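Local coordinates for protein putative phosphoglycolate phosphatase (PDB 2HI0) that probably hydrolyses the phosphate ester of 2-phosphoglycolate, as a presumed phosphoglycolate phosphatase of the haloacid dehalogenase (HAD) superfamily, at residues Val52-Val56 with Val93-Lys98; Lys98-Ala102 with Lys135-Ala139. All coordinates share one frame. Residues are numbered along the deposited sequence.

Interaction 1 of 2, residues Val52-Val56 with Val93-Lys98; sequences VVVAV and VLEVFK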
# COMPACT_ATOMS: atom_id res chain seq x y z
N VAL A 52 3.06 3.62 -8.36
CA VAL A 52 3.71 2.93 -9.46
C VAL A 52 4.84 3.71 -10.13
O VAL A 52 5.77 3.13 -10.59
CB VAL A 52 2.71 2.45 -10.55
CG1 VAL A 52 1.79 1.39 -9.97
CG2 VAL A 52 1.97 3.60 -11.18
N VAL A 53 4.74 5.02 -10.16
CA VAL A 53 5.83 5.86 -10.75
C VAL A 53 7.10 5.71 -9.92
O VAL A 53 8.18 5.44 -10.45
CB VAL A 53 5.40 7.36 -10.88
CG1 VAL A 53 6.58 8.24 -11.28
CG2 VAL A 53 4.23 7.52 -11.87
N VAL A 54 6.97 5.87 -8.60
CA VAL A 54 8.15 5.67 -7.73
C VAL A 54 8.65 4.23 -7.78
O VAL A 54 9.84 4.00 -7.76
CB VAL A 54 7.87 6.13 -6.26
CG1 VAL A 54 8.99 5.69 -5.35
CG2 VAL A 54 7.64 7.68 -6.19
N ALA A 55 7.74 3.27 -7.86
CA ALA A 55 8.11 1.84 -7.90
C ALA A 55 8.96 1.55 -9.15
O ALA A 55 10.02 0.89 -9.06
CB ALA A 55 6.84 0.94 -7.89
N VAL A 56 8.53 2.03 -10.32
CA VAL A 56 9.30 1.79 -11.57
C VAL A 56 10.61 2.61 -11.56
O VAL A 56 11.67 2.12 -12.00
CB VAL A 56 8.45 2.00 -12.81
CG1 VAL A 56 9.28 1.94 -14.09
CG2 VAL A 56 7.36 0.95 -12.84
N VAL A 93 7.72 2.11 -19.49
CA VAL A 93 7.52 0.85 -18.77
C VAL A 93 6.07 0.77 -18.20
O VAL A 93 5.40 -0.24 -18.29
CB VAL A 93 8.58 0.65 -17.65
CG1 VAL A 93 8.27 -0.55 -16.81
CG2 VAL A 93 9.97 0.52 -18.25
N LEU A 94 5.61 1.89 -17.62
CA LEU A 94 4.25 1.91 -17.02
C LEU A 94 3.16 1.65 -18.04
O LEU A 94 2.08 1.11 -17.73
CB LEU A 94 4.01 3.23 -16.31
CG LEU A 94 4.70 3.39 -14.95
CD1 LEU A 94 4.48 4.80 -14.41
CD2 LEU A 94 4.14 2.39 -13.98
N GLU A 95 3.42 2.04 -19.30
CA GLU A 95 2.45 1.83 -20.36
C GLU A 95 2.10 0.33 -20.52
O GLU A 95 0.96 -0.03 -20.86
CB GLU A 95 3.03 2.37 -21.67
CG GLU A 95 2.08 2.25 -22.85
CD GLU A 95 2.64 2.84 -24.14
OE1 GLU A 95 3.87 3.01 -24.26
OE2 GLU A 95 1.82 3.10 -25.05
N VAL A 96 3.08 -0.53 -20.28
CA VAL A 96 2.90 -1.97 -20.27
C VAL A 96 2.45 -2.46 -18.90
O VAL A 96 1.50 -3.21 -18.79
CB VAL A 96 4.21 -2.71 -20.67
CG1 VAL A 96 4.03 -4.26 -20.65
CG2 VAL A 96 4.71 -2.15 -22.05
N PHE A 97 3.13 -2.01 -17.85
CA PHE A 97 2.85 -2.52 -16.50
C PHE A 97 1.41 -2.29 -15.99
O PHE A 97 0.78 -3.20 -15.39
CB PHE A 97 3.80 -1.88 -15.50
CG PHE A 97 3.55 -2.32 -14.08
CD1 PHE A 97 4.03 -3.55 -13.60
CD2 PHE A 97 2.85 -1.51 -13.22
CE1 PHE A 97 3.76 -3.94 -12.30
CE2 PHE A 97 2.57 -1.93 -11.93
CZ PHE A 97 3.04 -3.14 -11.47
N LYS A 98 0.90 -1.06 -16.15
CA LYS A 98 -0.40 -0.75 -15.54
C LYS A 98 -1.53 -1.65 -16.05
O LYS A 98 -2.22 -2.31 -15.28
CB LYS A 98 -0.71 0.74 -15.71
CG LYS A 98 0.20 1.59 -14.85
CD LYS A 98 -0.24 3.06 -14.72
CE LYS A 98 -1.73 3.19 -14.35
NZ LYS A 98 -2.05 4.55 -13.81
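This is apolar helix-to-helix packing in the helical part of the molecule, where the first turn of helix 52-63 meets the middle of helix 87-103. The two short axes pass 10.9 Å apart and their directions differ by 117°, so the helices cross steeply, and bulky side chains rather than backbones fill the gap. Leu94 is the central residue: its CD2 lies 3.7 Å from Val52 CB and 3.7 Å from Val56 CG2, while its CD1 reaches Val53 CG2 at 3.7 Å. Val52 and Val56, one turn apart, thus present a branched surface to this longer side chain. Val56 CG1 meets Val93 CG1 at 3.8 Å, and Val52 CG1 touches the edge of the Phe97 ring at CE2, 3.9 Å away. Phe97 packs on the small side chains of Ala25 and Ala29 of helix 19-32, which leave room for the ring. No hydrogen bond crosses the interface. Such packing is consistent with the all-helical cap domain that HAD phosphatases of this type insert after the first core strand.

Interaction 2 of 2, residues Lys98-Ala102 with Lys135-Ala139; sequences KPYYA and KPNEA
A hydrogen bond from Lys135 NZ to Tyr101 OH (2.7 Å) is the strongest link between 98-102 and 135-139. Lys135 starts extended (chi1, chi2 t) and then bends (chi3, chi4 m), bringing its ammonium to the phenol and into a salt bridge with Asp12, a sodium ligand. Tyr101 points its CA-to-CB bond toward 135-139, and with chi1 t its hydroxyl reaches Lys135 NZ. One water donates to Lys98 O (2.9 Å) and Glu138 OE2 (3.1 Å); a second donates to Glu138 OE1 (2.9 Å) and accepts a weak 3.5 Å bond from Lys98 NZ, which stays 4.2 Å from Glu138 OE2, beyond a salt bridge. Small alanines allow the CA atoms of Ala102 and Ala139 to come within 5.1 Å; Ala139 CB packs 3.9 Å from Tyr101 CE2. Residues 98-102 are helical, kinked at Pro99; Lys135 and Pro136 are extended (psi 138°), Pro136 being the N-cap of helix 137-147. The loop after strand 128-133 is the probable place of HAD motif II (its Ser/Thr probably Ser133), which puts Lys135 beside the presumed active site. Tyr101 packs on Leu22 and Ala25 of helix 19-32; Lys135 and Asn137 make backbone hydrogen bonds to Glu158, ending strand 154-158.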
# COMPACT_ATOMS: atom_id res chain seq x y z
N LYS A 98 0.90 -1.06 -16.15
CA LYS A 98 -0.40 -0.75 -15.54
C LYS A 98 -1.53 -1.65 -16.05
O LYS A 98 -2.22 -2.31 -15.28
CB LYS A 98 -0.71 0.74 -15.71
CG LYS A 98 0.20 1.59 -14.85
CD LYS A 98 -0.24 3.06 -14.72
CE LYS A 98 -1.73 3.19 -14.35
NZ LYS A 98 -2.05 4.55 -13.81
N PRO A 99 -1.72 -1.74 -17.36
CA PRO A 99 -2.78 -2.63 -17.85
C PRO A 99 -2.49 -4.11 -17.61
O PRO A 99 -3.40 -4.89 -17.25
CB PRO A 99 -2.83 -2.33 -19.35
CG PRO A 99 -1.54 -1.68 -19.66
CD PRO A 99 -1.06 -0.99 -18.44
N TYR A 100 -1.22 -4.49 -17.73
CA TYR A 100 -0.89 -5.90 -17.48
C TYR A 100 -1.23 -6.29 -16.06
O TYR A 100 -1.91 -7.29 -15.81
CB TYR A 100 0.56 -6.18 -17.78
CG TYR A 100 0.85 -7.66 -17.67
CD1 TYR A 100 0.67 -8.48 -18.79
CD2 TYR A 100 1.25 -8.24 -16.45
CE1 TYR A 100 0.93 -9.86 -18.69
CE2 TYR A 100 1.50 -9.59 -16.35
CZ TYR A 100 1.34 -10.40 -17.47
OH TYR A 100 1.60 -11.77 -17.36
N TYR A 101 -0.74 -5.49 -15.11
CA TYR A 101 -1.04 -5.74 -13.71
C TYR A 101 -2.57 -5.78 -13.43
O TYR A 101 -3.07 -6.71 -12.77
CB TYR A 101 -0.32 -4.74 -12.81
CG TYR A 101 -0.66 -5.02 -11.37
CD1 TYR A 101 -0.25 -6.19 -10.75
CD2 TYR A 101 -1.40 -4.14 -10.64
CE1 TYR A 101 -0.57 -6.46 -9.44
CE2 TYR A 101 -1.73 -4.40 -9.34
CZ TYR A 101 -1.33 -5.56 -8.73
OH TYR A 101 -1.69 -5.81 -7.42
N ALA A 102 -3.30 -4.76 -13.89
CA ALA A 102 -4.74 -4.73 -13.76
C ALA A 102 -5.42 -6.04 -14.21
O ALA A 102 -6.36 -6.52 -13.57
CB ALA A 102 -5.35 -3.50 -14.52
N LYS A 135 -1.96 1.73 -4.71
CA LYS A 135 -2.20 0.86 -5.88
C LYS A 135 -3.13 1.59 -6.86
O LYS A 135 -4.07 2.27 -6.42
CB LYS A 135 -2.82 -0.45 -5.44
CG LYS A 135 -3.11 -1.41 -6.60
CD LYS A 135 -3.74 -2.74 -6.10
CE LYS A 135 -2.89 -3.52 -5.11
NZ LYS A 135 -1.52 -3.85 -5.62
N PRO A 136 -2.87 1.52 -8.16
CA PRO A 136 -3.82 2.20 -9.03
C PRO A 136 -5.27 1.82 -8.76
O PRO A 136 -5.59 0.63 -8.52
CB PRO A 136 -3.40 1.75 -10.44
CG PRO A 136 -1.94 1.45 -10.28
CD PRO A 136 -1.82 0.82 -8.93
N ASN A 137 -6.14 2.82 -8.78
CA ASN A 137 -7.53 2.62 -8.44
C ASN A 137 -8.24 1.49 -9.21
O ASN A 137 -9.04 0.80 -8.65
CB ASN A 137 -8.32 3.91 -8.63
CG ASN A 137 -9.72 3.85 -8.05
OD1 ASN A 137 -9.92 3.57 -6.88
ND2 ASN A 137 -10.72 4.12 -8.88
N GLU A 138 -7.97 1.34 -10.50
CA GLU A 138 -8.64 0.32 -11.30
C GLU A 138 -8.40 -1.08 -10.71
O GLU A 138 -9.33 -1.90 -10.62
CB GLU A 138 -8.15 0.41 -12.74
CG GLU A 138 -6.64 0.16 -12.93
CD GLU A 138 -5.75 1.43 -12.89
OE1 GLU A 138 -6.22 2.56 -12.44
OE2 GLU A 138 -4.57 1.25 -13.34
N ALA A 139 -7.17 -1.33 -10.24
CA ALA A 139 -6.80 -2.62 -9.65
C ALA A 139 -7.38 -2.73 -8.22
O ALA A 139 -7.91 -3.77 -7.84
CB ALA A 139 -5.29 -2.80 -9.61
O HOH W 1 -2.81 -1.16 -12.65
O HOH W 2 -4.81 4.96 -11.74

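In the fold
Helix 87-103 carries one side of both contacts, and Lys98 belongs to both: its CD lies 4.2 Å from Val52 CG2 in interaction 1, and its backbone carbonyl, and more weakly its ammonium, join the water links of interaction 2. With centres 10 Å apart, the contacts also meet where Val52 CG1 packs 3.7 Å from Pro136 CG. Interaction 1 holds helices of the probable cap together; interaction 2 joins that unit to the core sheet's loop. Their distances from the sodium ion, which marks the probable active site, differ accordingly: the side chain of Lys135 is about 8 Å away, that of Val52 about 12 Å. Asp10, Asp12 and Asp190 bind the ion, Asp10 probably being the HAD nucleophile.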